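Long-range contact in putative Lipoprotein (Shewanella oneidensis, PDB 3U24), which is of unknown function but binds zinc and belongs to the DUF885 family of the MA metallopeptidase clan, so it may act as a zinc peptidase: residues A[407-417]-A[438-449]. Sequence-based numbering, arbitrary orientation.
Sequences IHEAIPGHYTQ and VEGWAVYTERMM. With ZN (zinc ion), chain F.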
loop_
_atom_site.group_PDB
_atom_site.type_symbol
_atom_site.label_atom_id
_atom_site.label_comp_id
_atom_site.label_asym_id
_atom_site.label_seq_id
_atom_site.Cartn_x
_atom_site.Cartn_y
_atom_site.Cartn_z
ATOM N N ILE A 407 6.995 6.909 15.352
ATOM C CA ILE A 407 7.387 5.549 15.632
ATOM C C ILE A 407 7.105 4.673 14.415
ATOM O O ILE A 407 8.001 3.931 13.961
ATOM C CB ILE A 407 6.687 5.020 16.895
ATOM C CG1 ILE A 407 7.255 5.754 18.142
ATOM C CG2 ILE A 407 6.804 3.507 16.995
ATOM C CD1 ILE A 407 6.541 5.446 19.453
ATOM N N HIS A 408 5.879 4.766 13.895
ATOM C CA HIS A 408 5.410 3.951 12.783
ATOM C C HIS A 408 6.264 4.199 11.569
ATOM O O HIS A 408 6.687 3.272 10.896
ATOM C CB HIS A 408 3.932 4.262 12.461
ATOM C CG HIS A 408 3.357 3.523 11.260
ATOM N ND1 HIS A 408 2.456 2.543 11.383
ATOM C CD2 HIS A 408 3.590 3.657 9.877
ATOM C CE1 HIS A 408 2.122 2.049 10.123
ATOM N NE2 HIS A 408 2.803 2.723 9.215
ATOM N N GLU A 409 6.493 5.458 11.261
ATOM C CA GLU A 409 7.138 5.828 9.995
ATOM C C GLU A 409 8.648 5.795 10.031
ATOM O O GLU A 409 9.282 5.470 9.050
ATOM C CB GLU A 409 6.695 7.246 9.564
ATOM C CG GLU A 409 5.246 7.317 9.157
ATOM C CD GLU A 409 4.974 6.526 7.906
ATOM O OE1 GLU A 409 5.944 6.323 7.144
ATOM O OE2 GLU A 409 3.813 6.113 7.676
ATOM N N ALA A 410 9.234 6.084 11.179
ATOM C CA ALA A 410 10.663 6.321 11.255
ATOM C C ALA A 410 11.366 5.340 12.197
ATOM O O ALA A 410 12.067 4.437 11.749
ATOM C CB ALA A 410 10.941 7.776 11.659
ATOM N N ILE A 411 11.206 5.499 13.497
ATOM C CA ILE A 411 12.038 4.737 14.404
ATOM C C ILE A 411 11.246 4.142 15.539
ATOM O O ILE A 411 10.631 4.872 16.276
ATOM C CB ILE A 411 13.193 5.638 14.907
ATOM C CG1 ILE A 411 14.345 5.496 13.891
ATOM C CG2 ILE A 411 13.612 5.241 16.326
ATOM C CD1 ILE A 411 15.149 6.734 13.627
ATOM N N PRO A 412 11.225 2.800 15.667
ATOM C CA PRO A 412 11.872 1.776 14.903
ATOM C C PRO A 412 10.962 1.125 13.842
ATOM O O PRO A 412 11.135 -0.065 13.524
ATOM C CB PRO A 412 12.224 0.769 15.970
ATOM C CG PRO A 412 11.048 0.790 16.863
ATOM C CD PRO A 412 10.620 2.241 16.887
ATOM N N GLY A 413 10.041 1.907 13.274
ATOM C CA GLY A 413 9.145 1.411 12.218
ATOM C C GLY A 413 9.721 1.351 10.797
ATOM O O GLY A 413 10.807 0.739 10.546
ATOM N N HIS A 414 9.032 1.999 9.846
ATOM C CA HIS A 414 9.403 1.800 8.430
ATOM C C HIS A 414 10.824 2.056 8.102
ATOM O O HIS A 414 11.414 1.267 7.383
ATOM C CB HIS A 414 8.547 2.614 7.487
ATOM C CG HIS A 414 7.164 2.107 7.361
ATOM N ND1 HIS A 414 6.884 0.789 7.260
ATOM C CD2 HIS A 414 5.960 2.769 7.319
ATOM C CE1 HIS A 414 5.559 0.642 7.179
ATOM N NE2 HIS A 414 5.010 1.859 7.158
ATOM N N TYR A 415 11.413 3.143 8.581
ATOM C CA TYR A 415 12.783 3.472 8.132
ATOM C C TYR A 415 13.764 2.426 8.659
ATOM O O TYR A 415 14.629 1.936 7.902
ATOM C CB TYR A 415 13.218 4.886 8.531
ATOM C CG TYR A 415 14.675 5.203 8.245
ATOM C CD1 TYR A 415 15.116 5.361 6.966
ATOM C CD2 TYR A 415 15.618 5.332 9.279
ATOM C CE1 TYR A 415 16.435 5.629 6.689
ATOM C CE2 TYR A 415 16.939 5.617 9.007
ATOM C CZ TYR A 415 17.342 5.757 7.692
ATOM O OH TYR A 415 18.677 6.066 7.346
ATOM N N THR A 416 13.608 2.058 9.925
ATOM C CA THR A 416 14.451 1.057 10.516
ATOM C C THR A 416 14.359 -0.273 9.804
ATOM O O THR A 416 15.386 -0.897 9.517
ATOM C CB THR A 416 14.128 0.877 11.983
ATOM O OG1 THR A 416 14.242 2.162 12.598
ATOM C CG2 THR A 416 15.102 -0.077 12.666
ATOM N N GLN A 417 13.138 -0.708 9.519
ATOM C CA GLN A 417 12.941 -1.953 8.811
ATOM C C GLN A 417 13.552 -1.900 7.403
ATOM O O GLN A 417 14.076 -2.915 6.923
ATOM C CB GLN A 417 11.445 -2.286 8.737
ATOM C CG GLN A 417 11.125 -3.672 8.160
ATOM C CD GLN A 417 10.817 -3.695 6.652
ATOM O OE1 GLN A 417 11.286 -4.587 5.918
ATOM N NE2 GLN A 417 9.995 -2.776 6.202
ATOM N N VAL A 438 5.577 -5.458 5.983
ATOM C CA VAL A 438 6.151 -4.117 6.072
ATOM C C VAL A 438 5.259 -3.238 6.934
ATOM O O VAL A 438 5.703 -2.601 7.914
ATOM C CB VAL A 438 6.365 -3.522 4.648
ATOM C CG1 VAL A 438 6.595 -1.993 4.674
ATOM C CG2 VAL A 438 7.473 -4.306 3.908
ATOM N N GLU A 439 3.976 -3.278 6.655
ATOM C CA GLU A 439 3.033 -2.524 7.474
ATOM C C GLU A 439 2.843 -3.131 8.865
ATOM O O GLU A 439 2.788 -2.382 9.850
ATOM C CB GLU A 439 1.679 -2.380 6.776
ATOM C CG GLU A 439 1.715 -1.336 5.696
ATOM C CD GLU A 439 2.091 0.057 6.225
ATOM O OE1 GLU A 439 1.850 0.371 7.434
ATOM O OE2 GLU A 439 2.610 0.850 5.404
ATOM N N GLY A 440 2.702 -4.459 8.942
ATOM C CA GLY A 440 2.552 -5.134 10.235
ATOM C C GLY A 440 3.681 -4.805 11.203
ATOM O O GLY A 440 3.440 -4.568 12.377
ATOM N N TRP A 441 4.913 -4.773 10.691
ATOM C CA TRP A 441 6.046 -4.365 11.489
ATOM C C TRP A 441 5.843 -2.962 12.050
ATOM O O TRP A 441 6.066 -2.724 13.251
ATOM C CB TRP A 441 7.355 -4.445 10.695
ATOM C CG TRP A 441 8.467 -3.814 11.438
ATOM C CD1 TRP A 441 8.966 -2.528 11.289
ATOM C CD2 TRP A 441 9.195 -4.368 12.595
ATOM N NE1 TRP A 441 9.948 -2.276 12.211
ATOM C CE2 TRP A 441 10.125 -3.332 13.028
ATOM C CE3 TRP A 441 9.180 -5.578 13.267
ATOM C CZ2 TRP A 441 10.994 -3.526 14.085
ATOM C CZ3 TRP A 441 10.022 -5.741 14.358
ATOM C CH2 TRP A 441 10.918 -4.746 14.745
ATOM N N ALA A 442 5.460 -2.012 11.196
ATOM C CA ALA A 442 5.327 -0.643 11.647
ATOM C C ALA A 442 4.257 -0.540 12.712
ATOM O O ALA A 442 4.492 0.119 13.707
ATOM C CB ALA A 442 5.036 0.304 10.495
ATOM N N VAL A 443 3.115 -1.210 12.530
ATOM C CA VAL A 443 2.031 -1.242 13.565
ATOM C C VAL A 443 2.476 -1.907 14.870
ATOM O O VAL A 443 2.239 -1.404 15.971
ATOM C CB VAL A 443 0.759 -1.901 12.997
ATOM C CG1 VAL A 443 -0.402 -1.968 14.019
ATOM C CG2 VAL A 443 0.341 -1.162 11.712
ATOM N N TYR A 444 3.189 -3.013 14.735
ATOM C CA TYR A 444 3.773 -3.732 15.890
ATOM C C TYR A 444 4.667 -2.799 16.687
ATOM O O TYR A 444 4.571 -2.738 17.933
ATOM C CB TYR A 444 4.514 -4.981 15.434
ATOM C CG TYR A 444 5.465 -5.511 16.456
ATOM C CD1 TYR A 444 5.017 -6.281 17.516
ATOM C CD2 TYR A 444 6.811 -5.177 16.417
ATOM C CE1 TYR A 444 5.915 -6.746 18.471
ATOM C CE2 TYR A 444 7.679 -5.619 17.369
ATOM C CZ TYR A 444 7.230 -6.398 18.402
ATOM O OH TYR A 444 8.135 -6.844 19.356
ATOM N N THR A 445 5.471 -1.980 16.010
ATOM C CA THR A 445 6.399 -1.142 16.788
ATOM C C THR A 445 5.711 -0.130 17.705
ATOM O O THR A 445 6.220 0.191 18.781
ATOM C CB THR A 445 7.469 -0.437 15.941
ATOM O OG1 THR A 445 6.840 0.480 15.049
ATOM C CG2 THR A 445 8.338 -1.445 15.217
ATOM N N GLU A 446 4.544 0.338 17.300
ATOM C CA GLU A 446 3.788 1.249 18.128
ATOM C C GLU A 446 3.452 0.581 19.487
ATOM O O GLU A 446 3.697 1.136 20.562
ATOM C CB GLU A 446 2.506 1.687 17.412
ATOM C CG GLU A 446 2.703 2.148 15.973
ATOM C CD GLU A 446 1.408 2.186 15.161
ATOM O OE1 GLU A 446 0.346 1.825 15.710
ATOM O OE2 GLU A 446 1.450 2.570 13.969
ATOM N N ARG A 447 2.942 -0.631 19.422
ATOM C CA ARG A 447 2.556 -1.341 20.614
ATOM C C ARG A 447 3.776 -1.694 21.469
ATOM O O ARG A 447 3.810 -1.435 22.680
ATOM C CB ARG A 447 1.732 -2.562 20.205
ATOM C CG ARG A 447 1.536 -3.641 21.244
ATOM C CD ARG A 447 0.580 -3.282 22.335
ATOM N NE ARG A 447 -0.775 -3.151 21.791
ATOM C CZ ARG A 447 -1.914 -3.254 22.493
ATOM N NH1 ARG A 447 -1.895 -3.509 23.820
ATOM N NH2 ARG A 447 -3.071 -3.106 21.833
HETATM N N MSE A 448 4.784 -2.264 20.823
HETATM C CA MSE A 448 6.022 -2.672 21.498
HETATM C C MSE A 448 6.668 -1.471 22.195
HETATM O O MSE A 448 7.037 -1.580 23.340
HETATM C CB MSE A 448 6.980 -3.300 20.485
HETATM C CG MSE A 448 8.282 -3.799 21.050
HETATM SE SE MSE A 448 9.583 -2.345 21.038
HETATM C CE MSE A 448 9.849 -2.185 19.085
HETATM N N MSE A 449 6.795 -0.326 21.522
HETATM C CA MSE A 449 7.392 0.868 22.196
HETATM C C MSE A 449 6.651 1.302 23.469
HETATM O O MSE A 449 7.288 1.611 24.461
HETATM C CB MSE A 449 7.465 2.073 21.264
HETATM C CG MSE A 449 8.409 1.870 20.123
HETATM SE SE MSE A 449 10.273 2.134 20.678
HETATM C CE MSE A 449 10.335 4.117 20.392
HETATM ZN ZN ZN F . 2.914 2.233 7.402
HETATM O O HOH W 1 2.571 4.121 6.460
HETATM O O HOH W 2 8.105 -1.488 7.976
#
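The methyl of A442 is the bump on helix 435-451 that fills the notch between the imidazoles of H408 and H414. Its CB lies 3.4 Å from the centroid of the H408 ring, only 8° off the normal, and also covers the H414 ring nearer its rim. The H408 ring in turn drops as a knob into the hole framed by E439, A442, V443 and E446. H408 holds CG anti to the backbone N (chi1 177°), which carries the ring across to helix 435-451, where ND1 donates a hydrogen bond to E446 OE2 (2.8 Å), met nearly along its C-O axis, while NE2 binds zinc at 1.9 Å. E446, a second-shell residue, thus fixes the ring's rotation and may make NE2 a stronger donor to the zinc. H414 NE2 and both carboxylate oxygens of E439 also bind the ion; a water completing the site donates to E409 OE2. G413, with no side chain, lets the two backbones close to 4.4 Å between G413 CA and A442 CA. The turn after the cis peptide at P412 points the P412 carbonyl at W441, whose NE1 meets a lone pair of P412 O at 2.8 Å, while Q417 CB packs obliquely against CD1. A leucine in place of W441 would probably leave this carbonyl without its donor and open a gap beside Q417 CB. Farther along, the P412 ring rests against T445 CG2 and M448 CE, its CD meeting the selenium of M449, and I407 CG2 lies 3.9 Å from M449 CG. The histidines and intervening glutamate of HEAIPGH, with E439 from helix 435-451, are consistent with a gluzincin-like site in which the HEXXH spacing is widened by two residues, apparently by the cis-proline turn.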